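Side-chain contact in capsid protein (PDB 3N7X), which forms the icosahedral, calcium-binding shell of a shrimp-infecting densovirus, with sixty copies of a beta-barrel subunit making up the capsid: residues H77-Y82 / Y109-H114. Sequence-based numbering, arbitrary orientation.
Sequences HWMNLY and YGWKVH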
loop_
_atom_site.group_PDB
_atom_site.type_symbol
_atom_site.label_atom_id
_atom_site.label_comp_id
_atom_site.label_asym_id
_atom_site.label_seq_id
_atom_site.Cartn_x
_atom_site.Cartn_y
_atom_site.Cartn_z
ATOM N N HIS A 77 1.166 -92.989 -18.483
ATOM C CA HIS A 77 -0.190 -93.046 -17.956
ATOM C C HIS A 77 -0.492 -94.328 -17.180
ATOM O O HIS A 77 -1.563 -94.452 -16.580
ATOM C CB HIS A 77 -1.199 -92.889 -19.097
ATOM C CG HIS A 77 -0.979 -93.844 -20.226
ATOM N ND1 HIS A 77 -2.000 -94.583 -20.787
ATOM C CD2 HIS A 77 0.145 -94.185 -20.900
ATOM C CE1 HIS A 77 -1.514 -95.339 -21.755
ATOM N NE2 HIS A 77 -0.214 -95.116 -21.844
ATOM N N TRP A 78 0.442 -95.277 -17.192
ATOM C CA TRP A 78 0.256 -96.540 -16.475
ATOM C C TRP A 78 0.592 -96.368 -15.001
ATOM O O TRP A 78 1.760 -96.245 -14.634
ATOM C CB TRP A 78 1.149 -97.635 -17.062
ATOM C CG TRP A 78 0.730 -98.129 -18.415
ATOM C CD1 TRP A 78 -0.205 -97.574 -19.245
ATOM C CD2 TRP A 78 1.258 -99.267 -19.111
ATOM N NE1 TRP A 78 -0.291 -98.296 -20.414
ATOM C CE2 TRP A 78 0.596 -99.340 -20.358
ATOM C CE3 TRP A 78 2.230 -100.233 -18.801
ATOM C CZ2 TRP A 78 0.873 -100.341 -21.297
ATOM C CZ3 TRP A 78 2.506 -101.229 -19.736
ATOM C CH2 TRP A 78 1.829 -101.274 -20.969
ATOM N N MET A 79 -0.433 -96.362 -14.156
ATOM C CA MET A 79 -0.225 -96.208 -12.720
ATOM C C MET A 79 0.720 -97.270 -12.171
ATOM O O MET A 79 1.446 -97.035 -11.206
ATOM C CB MET A 79 -1.563 -96.290 -11.989
ATOM C CG MET A 79 -2.489 -95.128 -12.278
ATOM S SD MET A 79 -4.082 -95.284 -11.449
ATOM C CE MET A 79 -3.603 -95.129 -9.719
ATOM N N ASN A 80 0.710 -98.438 -12.804
ATOM C CA ASN A 80 1.540 -99.552 -12.377
ATOM C C ASN A 80 3.016 -99.194 -12.296
ATOM O O ASN A 80 3.738 -99.722 -11.454
ATOM C CB ASN A 80 1.358 -100.729 -13.334
ATOM C CG ASN A 80 -0.099 -101.023 -13.617
ATOM O OD1 ASN A 80 -0.804 -100.206 -14.218
ATOM N ND2 ASN A 80 -0.565 -102.191 -13.182
ATOM N N LEU A 81 3.464 -98.299 -13.170
ATOM C CA LEU A 81 4.869 -97.910 -13.178
ATOM C C LEU A 81 5.273 -97.117 -11.950
ATOM O O LEU A 81 6.458 -97.008 -11.647
ATOM C CB LEU A 81 5.191 -97.095 -14.431
ATOM C CG LEU A 81 5.044 -97.797 -15.785
ATOM C CD1 LEU A 81 5.446 -96.835 -16.888
ATOM C CD2 LEU A 81 5.918 -99.048 -15.835
ATOM N N TYR A 82 4.296 -96.570 -11.234
ATOM C CA TYR A 82 4.591 -95.766 -10.052
ATOM C C TYR A 82 4.316 -96.476 -8.731
ATOM O O TYR A 82 5.024 -96.257 -7.751
ATOM C CB TYR A 82 3.776 -94.472 -10.086
ATOM C CG TYR A 82 3.897 -93.679 -11.369
ATOM C CD1 TYR A 82 4.840 -92.653 -11.502
ATOM C CD2 TYR A 82 3.053 -93.944 -12.450
ATOM C CE1 TYR A 82 4.932 -91.907 -12.681
ATOM C CE2 TYR A 82 3.137 -93.210 -13.627
ATOM C CZ TYR A 82 4.073 -92.196 -13.736
ATOM O OH TYR A 82 4.129 -91.468 -14.900
ATOM N N TYR A 109 -12.504 -97.602 -0.786
ATOM C CA TYR A 109 -13.066 -96.267 -0.696
ATOM C C TYR A 109 -12.777 -95.285 -1.818
ATOM O O TYR A 109 -13.392 -94.225 -1.875
ATOM C CB TYR A 109 -12.694 -95.681 0.663
ATOM C CG TYR A 109 -13.254 -96.530 1.784
ATOM C CD1 TYR A 109 -14.619 -96.507 2.081
ATOM C CD2 TYR A 109 -12.442 -97.422 2.491
ATOM C CE1 TYR A 109 -15.163 -97.351 3.046
ATOM C CE2 TYR A 109 -12.983 -98.277 3.460
ATOM C CZ TYR A 109 -14.343 -98.233 3.729
ATOM O OH TYR A 109 -14.899 -99.076 4.664
ATOM N N GLY A 110 -11.855 -95.623 -2.711
ATOM C CA GLY A 110 -11.590 -94.729 -3.825
ATOM C C GLY A 110 -10.330 -93.889 -3.802
ATOM O O GLY A 110 -9.768 -93.594 -2.741
ATOM N N TRP A 111 -9.904 -93.483 -4.993
ATOM C CA TRP A 111 -8.699 -92.690 -5.145
ATOM C C TRP A 111 -8.726 -91.829 -6.409
ATOM O O TRP A 111 -9.581 -92.007 -7.281
ATOM C CB TRP A 111 -7.484 -93.619 -5.197
ATOM C CG TRP A 111 -7.671 -94.766 -6.155
ATOM C CD1 TRP A 111 -8.102 -96.025 -5.851
ATOM C CD2 TRP A 111 -7.475 -94.743 -7.578
ATOM N NE1 TRP A 111 -8.186 -96.789 -6.992
ATOM C CE2 TRP A 111 -7.807 -96.027 -8.066
ATOM C CE3 TRP A 111 -7.053 -93.761 -8.486
ATOM C CZ2 TRP A 111 -7.727 -96.359 -9.427
ATOM C CZ3 TRP A 111 -6.974 -94.090 -9.842
ATOM C CH2 TRP A 111 -7.310 -95.382 -10.297
ATOM N N LYS A 112 -7.776 -90.899 -6.485
ATOM C CA LYS A 112 -7.618 -89.995 -7.624
ATOM C C LYS A 112 -6.134 -89.834 -7.854
ATOM O O LYS A 112 -5.341 -89.949 -6.917
ATOM C CB LYS A 112 -8.121 -88.582 -7.323
ATOM C CG LYS A 112 -9.580 -88.403 -7.105
ATOM C CD LYS A 112 -9.855 -86.941 -6.800
ATOM C CE LYS A 112 -11.334 -86.718 -6.575
ATOM N NZ LYS A 112 -11.625 -85.303 -6.254
ATOM N N VAL A 113 -5.763 -89.547 -9.095
ATOM C CA VAL A 113 -4.376 -89.279 -9.422
ATOM C C VAL A 113 -4.391 -87.833 -9.889
ATOM O O VAL A 113 -5.086 -87.480 -10.846
ATOM C CB VAL A 113 -3.851 -90.166 -10.555
ATOM C CG1 VAL A 113 -2.433 -89.741 -10.917
ATOM C CG2 VAL A 113 -3.863 -91.617 -10.122
ATOM N N HIS A 114 -3.645 -86.984 -9.196
ATOM C CA HIS A 114 -3.585 -85.577 -9.545
ATOM C C HIS A 114 -2.573 -85.314 -10.637
ATOM O O HIS A 114 -2.919 -84.873 -11.729
ATOM C CB HIS A 114 -3.234 -84.748 -8.309
ATOM C CG HIS A 114 -4.351 -84.653 -7.320
ATOM N ND1 HIS A 114 -5.467 -83.871 -7.534
ATOM C CD2 HIS A 114 -4.558 -85.288 -6.142
ATOM C CE1 HIS A 114 -6.313 -84.033 -6.532
ATOM N NE2 HIS A 114 -5.787 -84.887 -5.674
#
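M79 meets W111 and V113 through the last two atoms of its side chain, and no hydrogen bond joins the two segments. The methyl CE lies over one face of the W111 indole, 3.9 Å from the centroid of the six-membered ring and 25° off its normal, which identifies a CH-pi contact. SD approaches the same ring obliquely, 46° off the normal, and comes 3.4 Å from W111 CH2. The thioether therefore spans the rim of the benzo ring instead of sitting squarely above it. A bend at chi3 (67°) ends an otherwise extended chain and turns CE back over the ring, where it also lies 3.5 Å from V113 CG2. The contact is small, 127 Å² buried with both sides summed, and the backbones stay well apart: M79 CA and V113 CA are 8.7 Å from each other. By contrast K112, between W111 and V113, is partly exposed; its CB points away from segment 77-82 and its NZ hydrogen-bonds to T217 O. V113 also packs on L291 and L293 of strand 281-296, while W111 NE1 hydrogen-bonds to G223 O. The arrangement is a buried Met-aromatic contact of the beta-barrel subunit, joining segment 77-82, which leads on through helix 80-83, to the start of strand 111-131.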